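Local coordinates for protein 16S rRNA aminocarboxypropyltransferase (Vulcanisaeta distributa, PDB 5APG) that probably transfers the aminocarboxypropyl group of S-adenosylmethionine to an N1-methylpseudouridine of 16S rRNA, completing a hypermodified nucleotide, at residues R90-L95 with S159-L164; P94-A99 with I144-Y149; K106-S111 with N172-L177. All blocks are in the same frame, centred on the assembly; numbering follows the deposited sequence.

Interaction 1. Residues R90-L95 with S159-L164. With EEM ([(3S)-3-amino-4-hydroxy-4-oxo-butyl]-[[(2S,3S,4R,5R)-5-(6-aminopurin-9-yl)-3,4-dihydroxy-oxolan-2-yl]methyl]-methyl-selanium), chain D.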
loop_
_atom_site.group_PDB
_atom_site.type_symbol
_atom_site.label_atom_id
_atom_site.label_comp_id
_atom_site.label_asym_id
_atom_site.label_seq_id
_atom_site.Cartn_x
_atom_site.Cartn_y
_atom_site.Cartn_z
ATOM N N ARG A 90 -11.974 1.959 2.090
ATOM C CA ARG A 90 -10.864 2.516 1.323
ATOM C C ARG A 90 -9.923 3.313 2.214
ATOM O O ARG A 90 -10.347 4.246 2.896
ATOM C CB ARG A 90 -11.393 3.401 0.190
ATOM C CG ARG A 90 -12.329 2.675 -0.770
ATOM C CD ARG A 90 -13.035 3.649 -1.712
ATOM N NE ARG A 90 -12.119 4.252 -2.677
ATOM C CZ ARG A 90 -12.498 5.082 -3.644
ATOM N NH1 ARG A 90 -13.778 5.408 -3.774
ATOM N NH2 ARG A 90 -11.600 5.586 -4.482
ATOM N N ARG A 91 -8.646 2.945 2.200
ATOM C CA ARG A 91 -7.643 3.606 3.032
ATOM C C ARG A 91 -6.344 3.852 2.269
ATOM O O ARG A 91 -5.830 2.952 1.602
ATOM C CB ARG A 91 -7.344 2.770 4.284
ATOM C CG ARG A 91 -8.519 2.602 5.249
ATOM C CD ARG A 91 -8.934 3.950 5.869
ATOM N NE ARG A 91 -9.990 3.794 6.871
ATOM C CZ ARG A 91 -11.293 3.865 6.613
ATOM N NH1 ARG A 91 -11.724 4.089 5.374
ATOM N NH2 ARG A 91 -12.173 3.711 7.597
ATOM N N ARG A 92 -5.811 5.065 2.366
ATOM C CA ARG A 92 -4.461 5.307 1.873
ATOM C C ARG A 92 -3.495 4.873 2.958
ATOM O O ARG A 92 -3.886 4.695 4.113
ATOM C CB ARG A 92 -4.230 6.781 1.510
ATOM C CG ARG A 92 -4.271 7.756 2.698
ATOM C CD ARG A 92 -3.740 9.130 2.275
ATOM N NE ARG A 92 -3.794 10.142 3.331
ATOM C CZ ARG A 92 -2.842 10.339 4.240
ATOM N NH1 ARG A 92 -1.758 9.573 4.250
ATOM N NH2 ARG A 92 -2.979 11.295 5.150
ATOM N N LEU A 93 -2.236 4.684 2.594
ATOM C CA LEU A 93 -1.223 4.463 3.606
ATOM C C LEU A 93 -0.784 5.808 4.154
ATOM O O LEU A 93 -0.769 6.796 3.427
ATOM C CB LEU A 93 -0.024 3.700 3.042
ATOM C CG LEU A 93 -0.279 2.225 2.738
ATOM C CD1 LEU A 93 0.881 1.680 1.942
ATOM C CD2 LEU A 93 -0.476 1.436 4.031
ATOM N N PRO A 94 -0.439 5.852 5.446
ATOM C CA PRO A 94 0.230 7.039 5.976
ATOM C C PRO A 94 1.550 7.241 5.251
ATOM O O PRO A 94 2.085 6.293 4.661
ATOM C CB PRO A 94 0.440 6.708 7.461
ATOM C CG PRO A 94 0.284 5.245 7.562
ATOM C CD PRO A 94 -0.674 4.837 6.484
ATOM N N LEU A 95 2.071 8.459 5.300
ATOM C CA LEU A 95 3.206 8.847 4.478
ATOM C C LEU A 95 4.473 8.077 4.827
ATOM O O LEU A 95 4.940 8.107 5.969
ATOM C CB LEU A 95 3.456 10.349 4.611
ATOM C CG LEU A 95 4.514 10.883 3.645
ATOM C CD1 LEU A 95 4.014 10.793 2.211
ATOM C CD2 LEU A 95 4.881 12.302 4.003
ATOM N N SER A 159 0.904 12.160 13.462
ATOM C CA SER A 159 1.638 13.428 13.485
ATOM C C SER A 159 2.918 13.490 12.619
ATOM O O SER A 159 3.298 14.577 12.197
ATOM C CB SER A 159 1.982 13.800 14.936
ATOM O OG SER A 159 2.918 12.902 15.504
ATOM N N PRO A 160 3.591 12.350 12.347
ATOM C CA PRO A 160 4.754 12.488 11.455
ATOM C C PRO A 160 4.483 13.033 10.047
ATOM O O PRO A 160 5.409 13.575 9.445
ATOM C CB PRO A 160 5.272 11.051 11.331
ATOM C CG PRO A 160 4.841 10.382 12.551
ATOM C CD PRO A 160 3.557 11.016 12.981
ATOM N N GLU A 161 3.267 12.879 9.526
ATOM C CA GLU A 161 3.013 13.144 8.106
ATOM C C GLU A 161 3.340 14.565 7.655
ATOM O O GLU A 161 4.018 14.755 6.644
ATOM C CB GLU A 161 1.555 12.847 7.755
ATOM C CG GLU A 161 1.134 11.410 7.950
ATOM C CD GLU A 161 -0.060 11.064 7.095
ATOM O OE1 GLU A 161 -1.108 11.731 7.229
ATOM O OE2 GLU A 161 0.064 10.147 6.259
ATOM N N ARG A 162 2.843 15.559 8.384
ATOM C CA ARG A 162 3.019 16.948 7.968
ATOM C C ARG A 162 4.482 17.371 7.978
ATOM O O ARG A 162 4.921 18.121 7.106
ATOM C CB ARG A 162 2.203 17.887 8.856
ATOM C CG ARG A 162 0.711 17.854 8.567
ATOM C CD ARG A 162 -0.049 18.776 9.502
ATOM N NE ARG A 162 -1.384 19.077 8.996
ATOM C CZ ARG A 162 -2.480 18.409 9.337
ATOM N NH1 ARG A 162 -2.403 17.393 10.182
ATOM N NH2 ARG A 162 -3.652 18.755 8.826
ATOM N N GLU A 163 5.237 16.896 8.965
ATOM C CA GLU A 163 6.654 17.233 9.039
ATOM C C GLU A 163 7.441 16.504 7.956
ATOM O O GLU A 163 8.369 17.059 7.366
ATOM C CB GLU A 163 7.222 16.905 10.421
ATOM C CG GLU A 163 8.721 17.146 10.528
ATOM C CD GLU A 163 9.122 17.808 11.831
ATOM O OE1 GLU A 163 8.608 17.398 12.895
ATOM O OE2 GLU A 163 9.954 18.739 11.790
ATOM N N LEU A 164 7.061 15.260 7.691
ATOM C CA LEU A 164 7.743 14.458 6.686
ATOM C C LEU A 164 7.488 14.995 5.275
ATOM O O LEU A 164 8.416 15.122 4.482
ATOM C CB LEU A 164 7.309 12.994 6.788
ATOM C CG LEU A 164 7.979 12.011 5.829
ATOM C CD1 LEU A 164 9.491 12.107 5.936
ATOM C CD2 LEU A 164 7.508 10.594 6.122
HETATM C C2 EEM D . -2.115 3.240 -0.564
HETATM N N3 EEM D . -1.790 2.256 -1.347
HETATM C C4 EEM D . -0.607 2.240 -1.935
HETATM C "C1'" EEM D . -0.513 0.079 -3.231
HETATM C "C2'" EEM D . -1.716 0.406 -4.151
HETATM C "C3'" EEM D . -1.115 0.474 -5.402
HETATM C "C4'" EEM D . -0.111 -0.415 -5.480
HETATM C "C5'" EEM D . 1.088 0.057 -6.216
HETATM O O EEM D . 5.103 -3.043 -7.275
HETATM C C EEM D . 5.159 -2.846 -8.458
HETATM O OXT EEM D . 5.563 -3.715 -9.211
HETATM C CA EEM D . 4.684 -1.532 -9.039
HETATM N N EEM D . 5.051 -1.500 -10.427
HETATM C CB EEM D . 3.176 -1.501 -8.840
HETATM C CG EEM D . 2.544 -0.139 -9.033
HETATM SE SE EEM D . 0.778 -0.050 -8.140
HETATM C CE EEM D . -0.127 1.599 -8.601
HETATM O "O4'" EEM D . 0.374 -0.474 -3.950
HETATM O "O3'" EEM D . -2.103 0.431 -6.504
HETATM O "O2'" EEM D . -2.494 -0.793 -4.074
HETATM N N9 EEM D . 0.010 1.396 -2.775
HETATM C C8 EEM D . 1.193 1.923 -3.024
HETATM N N7 EEM D . 1.355 3.066 -2.398
HETATM C C5 EEM D . 0.239 3.303 -1.687
HETATM N N1 EEM D . -1.348 4.277 -0.296
HETATM C C6 EEM D . -0.166 4.364 -0.830
HETATM N N6 EEM D . 0.672 5.468 -0.577
#

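Interaction 2. Residues P94-A99 with I144-Y149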
loop_
_atom_site.group_PDB
_atom_site.type_symbol
_atom_site.label_atom_id
_atom_site.label_comp_id
_atom_site.label_asym_id
_atom_site.label_seq_id
_atom_site.Cartn_x
_atom_site.Cartn_y
_atom_site.Cartn_z
ATOM N N PRO A 94 -0.439 5.852 5.446
ATOM C CA PRO A 94 0.230 7.039 5.976
ATOM C C PRO A 94 1.550 7.241 5.251
ATOM O O PRO A 94 2.085 6.293 4.661
ATOM C CB PRO A 94 0.440 6.708 7.461
ATOM C CG PRO A 94 0.284 5.245 7.562
ATOM C CD PRO A 94 -0.674 4.837 6.484
ATOM N N LEU A 95 2.071 8.459 5.300
ATOM C CA LEU A 95 3.206 8.847 4.478
ATOM C C LEU A 95 4.473 8.077 4.827
ATOM O O LEU A 95 4.940 8.107 5.969
ATOM C CB LEU A 95 3.456 10.349 4.611
ATOM C CG LEU A 95 4.514 10.883 3.645
ATOM C CD1 LEU A 95 4.014 10.793 2.211
ATOM C CD2 LEU A 95 4.881 12.302 4.003
ATOM N N LEU A 96 5.029 7.398 3.828
ATOM C CA LEU A 96 6.233 6.600 4.007
ATOM C C LEU A 96 7.193 6.843 2.852
ATOM O O LEU A 96 6.799 7.336 1.794
ATOM C CB LEU A 96 5.882 5.112 4.111
ATOM C CG LEU A 96 5.112 4.717 5.375
ATOM C CD1 LEU A 96 4.346 3.410 5.170
ATOM C CD2 LEU A 96 6.056 4.603 6.566
ATOM N N ILE A 97 8.454 6.496 3.065
ATOM C CA ILE A 97 9.490 6.703 2.067
ATOM C C ILE A 97 9.785 5.387 1.350
ATOM O O ILE A 97 9.999 4.363 1.995
ATOM C CB ILE A 97 10.773 7.250 2.720
ATOM C CG1 ILE A 97 10.471 8.533 3.504
ATOM C CG2 ILE A 97 11.846 7.494 1.682
ATOM C CD1 ILE A 97 9.815 9.616 2.670
ATOM N N ALA A 98 9.788 5.413 0.021
ATOM C CA ALA A 98 10.051 4.208 -0.765
ATOM C C ALA A 98 11.501 3.761 -0.614
ATOM O O ALA A 98 12.407 4.589 -0.511
ATOM C CB ALA A 98 9.721 4.446 -2.242
ATOM N N ALA A 99 11.712 2.448 -0.600
ATOM C CA ALA A 99 13.052 1.884 -0.489
ATOM C C ALA A 99 13.459 1.107 -1.739
ATOM O O ALA A 99 14.601 0.668 -1.851
ATOM C CB ALA A 99 13.146 0.983 0.732
ATOM N N ILE A 144 13.655 -0.026 7.993
ATOM C CA ILE A 144 14.768 0.734 8.567
ATOM C C ILE A 144 14.638 2.240 8.324
ATOM O O ILE A 144 14.690 3.036 9.265
ATOM C CB ILE A 144 16.123 0.259 8.003
ATOM C CG1 ILE A 144 16.384 -1.201 8.391
ATOM C CG2 ILE A 144 17.262 1.159 8.493
ATOM C CD1 ILE A 144 16.577 -1.412 9.879
ATOM N N ILE A 145 14.467 2.636 7.066
ATOM C CA ILE A 145 14.450 4.059 6.743
ATOM C C ILE A 145 13.135 4.715 7.167
ATOM O O ILE A 145 13.061 5.932 7.285
ATOM C CB ILE A 145 14.696 4.310 5.237
ATOM C CG1 ILE A 145 13.540 3.772 4.393
ATOM C CG2 ILE A 145 16.021 3.691 4.798
ATOM C CD1 ILE A 145 13.595 4.232 2.949
ATOM N N ASN A 146 12.104 3.910 7.420
ATOM C CA ASN A 146 10.822 4.445 7.884
ATOM C C ASN A 146 10.539 4.170 9.357
ATOM O O ASN A 146 9.430 4.420 9.828
ATOM C CB ASN A 146 9.671 3.873 7.051
ATOM C CG ASN A 146 9.623 4.449 5.658
ATOM O OD1 ASN A 146 9.312 5.624 5.476
ATOM N ND2 ASN A 146 9.938 3.626 4.663
ATOM N N GLN A 147 11.538 3.661 10.072
ATOM C CA GLN A 147 11.335 3.120 11.418
ATOM C C GLN A 147 10.640 4.088 12.372
ATOM O O GLN A 147 9.678 3.722 13.045
ATOM C CB GLN A 147 12.675 2.692 12.015
ATOM C CG GLN A 147 12.556 2.042 13.383
ATOM C CD GLN A 147 12.059 0.613 13.305
ATOM O OE1 GLN A 147 10.915 0.322 13.660
ATOM N NE2 GLN A 147 12.921 -0.293 12.848
ATOM N N LYS A 148 11.115 5.326 12.414
ATOM C CA LYS A 148 10.566 6.319 13.333
ATOM C C LYS A 148 9.120 6.683 13.004
ATOM O O LYS A 148 8.323 6.944 13.906
ATOM C CB LYS A 148 11.431 7.576 13.334
ATOM C CG LYS A 148 12.738 7.417 14.091
ATOM C CD LYS A 148 13.474 8.742 14.204
ATOM C CE LYS A 148 14.702 8.621 15.095
ATOM N NZ LYS A 148 15.258 9.956 15.453
ATOM N N TYR A 149 8.784 6.700 11.716
ATOM C CA TYR A 149 7.422 7.010 11.294
ATOM C C TYR A 149 6.506 5.830 11.587
ATOM O O TYR A 149 5.424 5.995 12.151
ATOM C CB TYR A 149 7.386 7.358 9.802
ATOM C CG TYR A 149 8.526 8.248 9.370
ATOM C CD1 TYR A 149 8.815 9.420 10.060
ATOM C CD2 TYR A 149 9.333 7.904 8.290
ATOM C CE1 TYR A 149 9.867 10.236 9.677
ATOM C CE2 TYR A 149 10.388 8.712 7.901
ATOM C CZ TYR A 149 10.650 9.875 8.600
ATOM O OH TYR A 149 11.696 10.679 8.217
#

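Interaction 3. Residues K106-S111 with N172-L177. With EEM ([(3S)-3-amino-4-hydroxy-4-oxo-butyl]-[[(2S,3S,4R,5R)-5-(6-aminopurin-9-yl)-3,4-dihydroxy-oxolan-2-yl]methyl]-methyl-selanium), chain D.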
loop_
_atom_site.group_PDB
_atom_site.type_symbol
_atom_site.label_atom_id
_atom_site.label_comp_id
_atom_site.label_asym_id
_atom_site.label_seq_id
_atom_site.Cartn_x
_atom_site.Cartn_y
_atom_site.Cartn_z
ATOM N N LYS A 106 11.944 8.624 -2.094
ATOM C CA LYS A 106 10.816 9.494 -2.424
ATOM C C LYS A 106 9.547 9.096 -1.670
ATOM O O LYS A 106 9.280 7.913 -1.474
ATOM C CB LYS A 106 10.566 9.491 -3.931
ATOM C CG LYS A 106 11.787 9.909 -4.746
ATOM C CD LYS A 106 11.430 10.181 -6.195
ATOM C CE LYS A 106 10.975 11.623 -6.382
ATOM N NZ LYS A 106 10.462 11.880 -7.754
ATOM N N PRO A 107 8.759 10.095 -1.245
ATOM C CA PRO A 107 7.578 9.874 -0.404
ATOM C C PRO A 107 6.357 9.299 -1.128
ATOM O O PRO A 107 6.135 9.584 -2.308
ATOM C CB PRO A 107 7.263 11.282 0.114
ATOM C CG PRO A 107 7.762 12.189 -0.960
ATOM C CD PRO A 107 9.019 11.530 -1.463
ATOM N N TYR A 108 5.604 8.477 -0.396
ATOM C CA TYR A 108 4.231 8.073 -0.722
ATOM C C TYR A 108 4.084 7.050 -1.843
ATOM O O TYR A 108 3.243 6.155 -1.753
ATOM C CB TYR A 108 3.384 9.301 -1.068
ATOM C CG TYR A 108 1.894 9.046 -0.981
ATOM C CD1 TYR A 108 1.304 8.695 0.228
ATOM C CD2 TYR A 108 1.079 9.152 -2.101
ATOM C CE1 TYR A 108 -0.054 8.463 0.323
ATOM C CE2 TYR A 108 -0.287 8.919 -2.017
ATOM C CZ TYR A 108 -0.843 8.568 -0.801
ATOM O OH TYR A 108 -2.195 8.336 -0.700
ATOM N N ILE A 109 4.871 7.184 -2.903
ATOM C CA ILE A 109 4.708 6.323 -4.070
ATOM C C ILE A 109 5.438 4.996 -3.867
ATOM O O ILE A 109 6.616 4.870 -4.196
ATOM C CB ILE A 109 5.220 7.016 -5.349
ATOM C CG1 ILE A 109 4.548 8.386 -5.521
ATOM C CG2 ILE A 109 4.996 6.134 -6.569
ATOM C CD1 ILE A 109 3.031 8.330 -5.568
ATOM N N LEU A 110 4.728 4.005 -3.327
ATOM C CA LEU A 110 5.348 2.737 -2.958
ATOM C C LEU A 110 5.081 1.635 -3.975
ATOM O O LEU A 110 4.100 1.687 -4.714
ATOM C CB LEU A 110 4.845 2.281 -1.582
ATOM C CG LEU A 110 4.907 3.319 -0.455
ATOM C CD1 LEU A 110 4.402 2.719 0.854
ATOM C CD2 LEU A 110 6.326 3.859 -0.292
ATOM N N SER A 111 5.957 0.635 -4.000
ATOM C CA SER A 111 5.683 -0.581 -4.754
ATOM C C SER A 111 4.551 -1.335 -4.070
ATOM O O SER A 111 4.246 -1.087 -2.902
ATOM C CB SER A 111 6.928 -1.466 -4.854
ATOM O OG SER A 111 7.274 -2.023 -3.591
ATOM N N ASN A 172 -3.388 18.275 -0.706
ATOM C CA ASN A 172 -2.875 18.842 -1.949
ATOM C C ASN A 172 -1.520 18.250 -2.330
ATOM O O ASN A 172 -1.245 17.997 -3.506
ATOM C CB ASN A 172 -2.768 20.364 -1.842
ATOM C CG ASN A 172 -2.220 21.000 -3.109
ATOM O OD1 ASN A 172 -2.922 21.106 -4.116
ATOM N ND2 ASN A 172 -0.965 21.440 -3.059
ATOM N N GLY A 173 -0.686 18.022 -1.322
ATOM C CA GLY A 173 0.637 17.474 -1.532
ATOM C C GLY A 173 0.579 16.074 -2.113
ATOM O O GLY A 173 1.298 15.759 -3.057
ATOM N N LEU A 174 -0.284 15.232 -1.553
ATOM C CA LEU A 174 -0.443 13.872 -2.054
ATOM C C LEU A 174 -1.001 13.863 -3.476
ATOM O O LEU A 174 -0.558 13.076 -4.316
ATOM C CB LEU A 174 -1.353 13.058 -1.138
ATOM C CG LEU A 174 -0.917 12.904 0.319
ATOM C CD1 LEU A 174 -1.913 12.023 1.072
ATOM C CD2 LEU A 174 0.498 12.331 0.414
ATOM N N GLU A 175 -1.982 14.726 -3.735
ATOM C CA GLU A 175 -2.582 14.821 -5.062
ATOM C C GLU A 175 -1.532 15.198 -6.103
ATOM O O GLU A 175 -1.555 14.704 -7.229
ATOM C CB GLU A 175 -3.740 15.833 -5.067
ATOM C CG GLU A 175 -4.932 15.391 -4.211
ATOM C CD GLU A 175 -6.041 16.431 -4.118
ATOM O OE1 GLU A 175 -5.837 17.585 -4.550
ATOM O OE2 GLU A 175 -7.128 16.089 -3.598
ATOM N N GLN A 176 -0.591 16.052 -5.714
ATOM C CA GLN A 176 0.446 16.496 -6.636
ATOM C C GLN A 176 1.504 15.422 -6.910
ATOM O O GLN A 176 1.958 15.274 -8.045
ATOM C CB GLN A 176 1.121 17.763 -6.112
ATOM C CG GLN A 176 2.347 18.168 -6.908
ATOM C CD GLN A 176 2.024 18.557 -8.342
ATOM O OE1 GLN A 176 0.873 18.835 -8.685
ATOM N NE2 GLN A 176 3.045 18.577 -9.191
ATOM N N LEU A 177 1.905 14.682 -5.877
ATOM C CA LEU A 177 2.878 13.604 -6.061
ATOM C C LEU A 177 2.381 12.581 -7.073
ATOM O O LEU A 177 3.162 12.019 -7.842
ATOM C CB LEU A 177 3.189 12.901 -4.737
ATOM C CG LEU A 177 3.851 13.731 -3.637
ATOM C CD1 LEU A 177 4.085 12.867 -2.404
ATOM C CD2 LEU A 177 5.156 14.345 -4.135
HETATM C C2 EEM D . -2.115 3.240 -0.564
HETATM N N3 EEM D . -1.790 2.256 -1.347
HETATM C C4 EEM D . -0.607 2.240 -1.935
HETATM C "C1'" EEM D . -0.513 0.079 -3.231
HETATM C "C2'" EEM D . -1.716 0.406 -4.151
HETATM C "C3'" EEM D . -1.115 0.474 -5.402
HETATM C "C4'" EEM D . -0.111 -0.415 -5.480
HETATM C "C5'" EEM D . 1.088 0.057 -6.216
HETATM O O EEM D . 5.103 -3.043 -7.275
HETATM C C EEM D . 5.159 -2.846 -8.458
HETATM O OXT EEM D . 5.563 -3.715 -9.211
HETATM C CA EEM D . 4.684 -1.532 -9.039
HETATM N N EEM D . 5.051 -1.500 -10.427
HETATM C CB EEM D . 3.176 -1.501 -8.840
HETATM C CG EEM D . 2.544 -0.139 -9.033
HETATM SE SE EEM D . 0.778 -0.050 -8.140
HETATM C CE EEM D . -0.127 1.599 -8.601
HETATM O "O4'" EEM D . 0.374 -0.474 -3.950
HETATM O "O3'" EEM D . -2.103 0.431 -6.504
HETATM O "O2'" EEM D . -2.494 -0.793 -4.074
HETATM N N9 EEM D . 0.010 1.396 -2.775
HETATM C C8 EEM D . 1.193 1.923 -3.024
HETATM N N7 EEM D . 1.355 3.066 -2.398
HETATM C C5 EEM D . 0.239 3.303 -1.687
HETATM N N1 EEM D . -1.348 4.277 -0.296
HETATM C C6 EEM D . -0.166 4.364 -0.830
HETATM N N6 EEM D . 0.672 5.468 -0.577
#

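Interaction 1. Residues R90-L95 with S159-L164
R92 and E161 meet tip to tip, and a guanidinium set end-on against a carboxylate gives this contact its geometry. The R92 side chain leaves the backbone with CG in the crowded position between N and the carbonyl carbon (chi1 66°) and then runs extended to NE, while E161 reaches out of helix 160-165 to face it. The two flat groups lie nearly coplanar, 9° apart. NH1 of R92 stands 2.8 Å from OE2 of E161, and NH2 is equally far from OE1; both oxygens use their syn lone pairs, so the salt bridge is a nearly straight two-pronged grip. The anti lone pair of OE2 of E161 takes a further bond from the backbone N of L95, at 2.8 Å, so two donors hold this buried oxygen and the carboxylate is probably ionised. NH1 of R92 also bonds O of L93, which ties the guanidinium to its own loop. Beside the ion pair, CD2 of L95 packs on CG of L164 at 3.6 Å, the two leucines crossing obliquely. On the ligand side, the N of L93 donates to N1 of EEM at 3.1 Å, marking this loop as part of the adenine pocket of a SPOUT-fold transferase.

Interaction 2. Residues P94-A99 with I144-Y149
An asparagine that pairs with both backbone groups of one residue, much as a neighbouring strand would, joins the loop between strand 89-91 and helix 112-122 of this SPOUT fold to helix 141-153. N146 pairs with I97, its CG anti to its own carbonyl carbon (chi1 -73°) so that the amide reaches toward the loop. OD1 of N146 accepts from the N of I97 at 2.7 Å, with the donor in the carbonyl plane on a lone pair. ND2 of N146 donates to O of I97 at 2.8 Å, again along a lone pair and with the acceptor in the plane of the amide. Both bonds are nearly straight, and they fix the rotation of the amide and hold the extended backbone of I97 alongside it. ND2 also bonds O of F142, one turn earlier in the helix. The helix is kinked here: the regular bonding lapses at K148 and Y149, N of Y149 keeping a weak bond to O of N146. Apolar groups flank the pairing. CD2 of L96 lies 3.7 Å from CB of N146, and CG1 of I97 approaches the Y149 ring obliquely. I145, with CG1 in the crowded position between N and the carbonyl carbon (chi1 66°), crosses I97 at about a right angle and brings its CD1 to 3.9 Å from CG2 of I97 and 4.0 Å from CB of A99.

Interaction 3. Residues K106-S111 with N172-L177
Y108 illustrates how an unusual backbone conformation can serve a ligand and a helix at once. Its positive phi (75°), with a weak bond from N of I109 to O of P107, centres a classic gamma turn. CG stands anti to the backbone N (chi1 -161°), placing the ring between two partners. CD2 of L174 lies over the centre of one face, 3.8 Å from the ring centroid, in a CH-pi contact 12° off the ring normal, the side chains crossing at about a right angle. Over the opposite face sits N6 of EEM, offset toward the rim and 3.2 Å from CE1 of Y108. That same N6 donates to O of Y108 at 2.9 Å, so the carbonyl reads the adenine amino group while the ring packs on it. The hydroxyl is bonded to O of P47, helping to fix the ring. L174 and L177 both hold CG anti to the carbonyl carbon and then run extended; CD1 of L177 reaches CB of Y108 at 3.9 Å and CG of P107 at 4.0 Å. The leucines project from helix 170-182 and also touch L165 of helix 160-165, while the loop ends at S111, the N-cap of helix 112-122.

Overall arrangement
From the N terminus, all three contacts begin at or after strand 89-91, at an edge of the parallel sheet. Interaction 1 closes a long loop from the end of that strand to helix 160-165. Interaction 2 starts from the same piece of chain, sharing P94 and L95, but closes earlier, on helix 141-153. Interaction 3 sets out from the next pass of the loop and returns from helix 170-182, so it crosses both of the others. The two passes are joined, N of Y108 probably bonding O of L96. Three successive helices thus pack on one loop, whose L93 and Y108 hold the adenine, linking interactions 1 and 3 through the bound selenium analogue of S-adenosylmethionine.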